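Local atomic coordinates of conserved protein (PDB entry 1I36), a protein that is of unknown function but binds NADP and resembles 3-hydroxyacid dehydrogenases in structure, consistent with a role as an NADP-dependent oxidoreductase. Residues 47-51 and 52-56; 229-233 and 234-238. The protein carries 1 engineered substitution. One frame throughout, in Å; residues are numbered along the deposited sequence.

Both contacts are local turns at helix termini, contact 1 at a start and contact 2 at a finish. Contact 1 (residues 47-56) caps the start of helix 51-55 in the Rossmann-type, NADP-binding region; contact 2 (residues 229-238) finishes helix 216-231 in the helical C-terminal region, beside the second subunit. They do not touch: their centres are 39 Å apart and their nearest atoms about 23 Å. Contact 1 is the one near the bound cofactor, with the Tyr55 side chain about 7 Å from NADP and about 4 Å from the side chain of the NADP-binding Arg75. In contact 2, the Glu232 side chain lies about 10 Å from that of Asn89, another NADP-binding residue.

Contact 1 of 2, residues 47-51 and 52-56; sequences TETSE and EDVYS
Thr49 and Asp53 meet at about a right angle, the Thr49 hydroxyl reaching the Asp53 carboxylate over a short OG1 to OD2 distance of 2.5 Å. Thr49 OG1 is the donor and Asp53 OD2 receives it on its anti lone pair, leaving the other oxygen, OD1, for a salt bridge with Arg2. The carboxylate is thus gripped through both oxygens, which should fix its rotation. From the same threonine, CG2 packs 3.8 Å from Val54 CG2.

Ser50 is the N-cap. Its OG accepts from Asp53 N at 3.1 Å, satisfying an amide of the first helical turn, while Ser50 O takes Val54 N at 3.2 Å.

In the same first turn, the Glu51 side chain crosses the hydroxyl end of the Tyr55 ring. Glu51 CG stands anti to its backbone nitrogen (chi1 -176°), which sets CG over the CZ end of the ring, on the same face as Glu51 O, and the carboxylate then reaches the hydroxyl; Tyr55 OH donates to Glu51 OE2 at 2.7 Å, meeting it on the anti side and 19° out of the carboxylate plane. Carboxylate and ring are nearly perpendicular, 87° apart. Glu51 O sits over the centre of one ring face, 3.4 Å above the plane, and also accepts the helical bond from Tyr55 N.

Thr49 and Ser50 link edge strand 47-48 to the short helix 51-55; the strand pairs in parallel with strand 25-28 in the Rossmann-type sheet. Thr49 rests on Val27 of that strand, and Tyr55 packs against Arg75 and Ala76 of helix 69-77.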
loop_
_atom_site.group_PDB
_atom_site.type_symbol
_atom_site.label_atom_id
_atom_site.label_comp_id
_atom_site.label_asym_id
_atom_site.label_seq_id
_atom_site.Cartn_x
_atom_site.Cartn_y
_atom_site.Cartn_z
ATOM N N THR A 47 -15.511 -39.795 -14.894
ATOM C CA THR A 47 -15.241 -41.149 -15.326
ATOM C C THR A 47 -14.129 -41.703 -14.438
ATOM O O THR A 47 -13.061 -41.112 -14.343
ATOM C CB THR A 47 -14.827 -41.180 -16.804
ATOM O OG1 THR A 47 -15.950 -40.792 -17.611
ATOM C CG2 THR A 47 -14.359 -42.568 -17.205
ATOM N N GLU A 48 -14.412 -42.804 -13.749
ATOM C CA GLU A 48 -13.437 -43.442 -12.867
ATOM C C GLU A 48 -12.576 -44.362 -13.692
ATOM O O GLU A 48 -13.081 -45.233 -14.391
ATOM C CB GLU A 48 -14.169 -44.179 -11.753
ATOM C CG GLU A 48 -14.905 -43.186 -10.879
ATOM C CD GLU A 48 -15.875 -43.803 -9.879
ATOM O OE1 GLU A 48 -15.706 -44.987 -9.494
ATOM O OE2 GLU A 48 -16.798 -43.075 -9.463
ATOM N N THR A 49 -11.266 -44.201 -13.587
ATOM C CA THR A 49 -10.365 -44.989 -14.405
ATOM C C THR A 49 -9.031 -45.251 -13.722
ATOM O O THR A 49 -8.862 -44.933 -12.555
ATOM C CB THR A 49 -10.152 -44.261 -15.727
ATOM O OG1 THR A 49 -9.425 -45.104 -16.634
ATOM C CG2 THR A 49 -9.372 -42.955 -15.498
ATOM N N SER A 50 -8.076 -45.836 -14.443
ATOM C CA SER A 50 -6.777 -46.125 -13.841
ATOM C C SER A 50 -5.911 -44.865 -13.819
ATOM O O SER A 50 -6.167 -43.908 -14.554
ATOM C CB SER A 50 -6.050 -47.235 -14.606
ATOM O OG SER A 50 -5.557 -46.780 -15.860
ATOM N N GLU A 51 -4.877 -44.895 -12.988
ATOM C CA GLU A 51 -3.940 -43.794 -12.833
ATOM C C GLU A 51 -3.296 -43.496 -14.179
ATOM O O GLU A 51 -3.232 -42.344 -14.598
ATOM C CB GLU A 51 -2.890 -44.177 -11.790
ATOM C CG GLU A 51 -1.867 -43.116 -11.407
ATOM C CD GLU A 51 -0.718 -43.704 -10.566
ATOM O OE1 GLU A 51 -0.964 -44.709 -9.862
ATOM O OE2 GLU A 51 0.419 -43.182 -10.619
ATOM N N GLU A 52 -2.865 -44.543 -14.879
ATOM C CA GLU A 52 -2.239 -44.388 -16.190
ATOM C C GLU A 52 -3.173 -43.881 -17.285
ATOM O O GLU A 52 -2.732 -43.190 -18.207
ATOM C CB GLU A 52 -1.515 -45.665 -16.608
ATOM C CG GLU A 52 -0.110 -45.730 -15.984
ATOM C CD GLU A 52 0.649 -47.017 -16.284
ATOM O OE1 GLU A 52 0.740 -47.415 -17.479
ATOM O OE2 GLU A 52 1.178 -47.605 -15.311
ATOM N N ASP A 53 -4.463 -44.171 -17.157
ATOM C CA ASP A 53 -5.418 -43.685 -18.140
ATOM C C ASP A 53 -5.559 -42.157 -17.973
ATOM O O ASP A 53 -5.673 -41.433 -18.956
ATOM C CB ASP A 53 -6.771 -44.386 -17.984
ATOM C CG ASP A 53 -7.739 -44.053 -19.111
ATOM O OD1 ASP A 53 -7.282 -43.760 -20.231
ATOM O OD2 ASP A 53 -8.961 -44.056 -18.873
ATOM N N VAL A 54 -5.485 -41.684 -16.727
ATOM C CA VAL A 54 -5.583 -40.254 -16.429
ATOM C C VAL A 54 -4.445 -39.553 -17.136
ATOM O O VAL A 54 -4.677 -38.621 -17.899
ATOM C CB VAL A 54 -5.475 -40.001 -14.903
ATOM C CG1 VAL A 54 -5.385 -38.483 -14.605
ATOM C CG2 VAL A 54 -6.677 -40.579 -14.224
ATOM N N TYR A 55 -3.231 -40.093 -16.974
ATOM C CA TYR A 55 -2.021 -39.530 -17.572
ATOM C C TYR A 55 -2.053 -39.475 -19.069
ATOM O O TYR A 55 -1.239 -38.776 -19.655
ATOM C CB TYR A 55 -0.751 -40.312 -17.158
ATOM C CG TYR A 55 -0.541 -40.423 -15.661
ATOM C CD1 TYR A 55 -1.068 -39.462 -14.784
ATOM C CD2 TYR A 55 0.208 -41.474 -15.116
ATOM C CE1 TYR A 55 -0.847 -39.551 -13.394
ATOM C CE2 TYR A 55 0.435 -41.569 -13.732
ATOM C CZ TYR A 55 -0.094 -40.604 -12.884
ATOM O OH TYR A 55 0.147 -40.695 -11.530
ATOM N N SER A 56 -2.912 -40.276 -19.693
ATOM C CA SER A 56 -3.007 -40.300 -21.155
ATOM C C SER A 56 -3.857 -39.184 -21.747
ATOM O O SER A 56 -3.847 -38.980 -22.965
ATOM C CB SER A 56 -3.537 -41.651 -21.669
ATOM O OG SER A 56 -4.934 -41.755 -21.450
#

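Contact 2 of 2, residues 229-233 and 234-238; sequences MLAEV and IDPVM
Leu230 O receives both Ile234 N and Val233 N, the first at 2.9 Å with a nearly straight N-H...O angle of 173°, as the chain turns out of the helix. Ala231 CA adds a CA-H...O contact to Ile234 O at 3.4 Å.

The side chains that meet across this turn are apolar. Leu230 and Pro236 pass antiparallel to one another: Pro236 CB lies 4.0 Å from both CB and CD1 of the leucine, and the CD corner of the ring approaches Ala231 CA. Val233 and Ile234 project alongside each other in a common direction, with their CG2 methyls 3.9 Å apart. Ile234 CG1 is placed between its own backbone nitrogen and carbonyl carbon (chi1 61°), which sets CG1 beside Leu230 O; the extended second torsion then leaves CD1 4.3 Å from Leu230 CD2. With an alanine here in place of Ile234, the contacts of CG1, CD1 and CG2 would be lost, which would probably open a gap beside Leu230 and Val233 and weaken the packing on Glu175 of the second subunit.

Leu230 also packs on Met160, Leu161 and Ser164 of helix 154-182. Val233 O accepts a hydrogen bond from Arg182 NH1 of the second subunit, whose Glu175 accepts from the amides of Val237 and Met238. This is a helix C-terminus leading into a helix-to-helix connection at a dimer interface, consistent with a C-terminal domain of the 6-phosphogluconate dehydrogenase type.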
loop_
_atom_site.group_PDB
_atom_site.type_symbol
_atom_site.label_atom_id
_atom_site.label_comp_id
_atom_site.label_asym_id
_atom_site.label_seq_id
_atom_site.Cartn_x
_atom_site.Cartn_y
_atom_site.Cartn_z
ATOM N N MET A 229 9.067 -17.700 -0.501
ATOM C CA MET A 229 9.002 -17.528 -1.947
ATOM C C MET A 229 9.828 -16.333 -2.408
ATOM O O MET A 229 10.615 -16.448 -3.350
ATOM C CB MET A 229 7.549 -17.469 -2.431
ATOM C CG MET A 229 6.769 -18.811 -2.198
ATOM S SD MET A 229 5.055 -18.887 -2.852
ATOM C CE MET A 229 4.372 -20.433 -2.015
ATOM N N LEU A 230 9.701 -15.193 -1.724
ATOM C CA LEU A 230 10.485 -14.026 -2.067
ATOM C C LEU A 230 11.981 -14.315 -1.929
ATOM O O LEU A 230 12.785 -13.784 -2.691
ATOM C CB LEU A 230 10.130 -12.844 -1.156
ATOM C CG LEU A 230 8.981 -11.942 -1.559
ATOM C CD1 LEU A 230 8.869 -10.834 -0.489
ATOM C CD2 LEU A 230 9.281 -11.334 -2.967
ATOM N N ALA A 231 12.348 -15.143 -0.954
ATOM C CA ALA A 231 13.756 -15.511 -0.726
ATOM C C ALA A 231 14.432 -16.291 -1.873
ATOM O O ALA A 231 15.655 -16.356 -1.942
ATOM C CB ALA A 231 13.897 -16.293 0.588
ATOM N N GLU A 232 13.634 -16.905 -2.740
ATOM C CA GLU A 232 14.162 -17.641 -3.878
ATOM C C GLU A 232 14.663 -16.641 -4.913
ATOM O O GLU A 232 15.503 -16.971 -5.747
ATOM C CB GLU A 232 13.052 -18.511 -4.511
ATOM C CG GLU A 232 12.553 -19.625 -3.583
ATOM C CD GLU A 232 11.436 -20.502 -4.149
ATOM O OE1 GLU A 232 10.779 -20.128 -5.160
ATOM O OE2 GLU A 232 11.216 -21.601 -3.567
ATOM N N VAL A 233 14.167 -15.402 -4.851
ATOM C CA VAL A 233 14.568 -14.398 -5.838
ATOM C C VAL A 233 15.401 -13.215 -5.321
ATOM O O VAL A 233 16.298 -12.731 -6.025
ATOM C CB VAL A 233 13.302 -13.939 -6.655
ATOM C CG1 VAL A 233 12.189 -13.604 -5.751
ATOM C CG2 VAL A 233 13.605 -12.771 -7.543
ATOM N N ILE A 234 15.107 -12.727 -4.115
ATOM C CA ILE A 234 15.855 -11.591 -3.537
ATOM C C ILE A 234 16.149 -11.856 -2.045
ATOM O O ILE A 234 15.889 -12.943 -1.544
ATOM C CB ILE A 234 15.017 -10.265 -3.613
ATOM C CG1 ILE A 234 13.715 -10.413 -2.821
ATOM C CG2 ILE A 234 14.628 -9.948 -5.045
ATOM C CD1 ILE A 234 12.931 -9.079 -2.577
ATOM N N ASP A 235 16.730 -10.869 -1.359
ATOM C CA ASP A 235 16.970 -10.953 0.100
ATOM C C ASP A 235 15.888 -9.998 0.627
ATOM O O ASP A 235 16.110 -8.790 0.736
ATOM C CB ASP A 235 18.373 -10.443 0.461
ATOM C CG ASP A 235 19.482 -11.379 -0.048
ATOM O OD1 ASP A 235 19.200 -12.574 -0.266
ATOM O OD2 ASP A 235 20.632 -10.918 -0.247
ATOM N N PRO A 236 14.694 -10.535 0.938
ATOM C CA PRO A 236 13.545 -9.752 1.429
ATOM C C PRO A 236 13.703 -9.070 2.786
ATOM O O PRO A 236 14.198 -9.671 3.734
ATOM C CB PRO A 236 12.403 -10.774 1.410
ATOM C CG PRO A 236 13.091 -12.023 1.746
ATOM C CD PRO A 236 14.405 -11.975 1.002
ATOM N N VAL A 237 13.248 -7.814 2.853
ATOM C CA VAL A 237 13.310 -7.005 4.077
ATOM C C VAL A 237 11.955 -6.785 4.748
ATOM O O VAL A 237 11.843 -6.907 5.968
ATOM C CB VAL A 237 13.890 -5.631 3.765
ATOM C CG1 VAL A 237 13.813 -4.726 5.005
ATOM C CG2 VAL A 237 15.327 -5.792 3.262
ATOM N N MET A 238 10.922 -6.491 3.959
ATOM C CA MET A 238 9.591 -6.216 4.496
ATOM C C MET A 238 8.804 -7.356 5.170
ATOM O O MET A 238 8.141 -7.136 6.190
ATOM C CB MET A 238 8.726 -5.526 3.421
ATOM C CG MET A 238 9.273 -4.199 2.892
ATOM S SD MET A 238 9.206 -2.875 4.151
ATOM C CE MET A 238 7.485 -2.480 4.112
#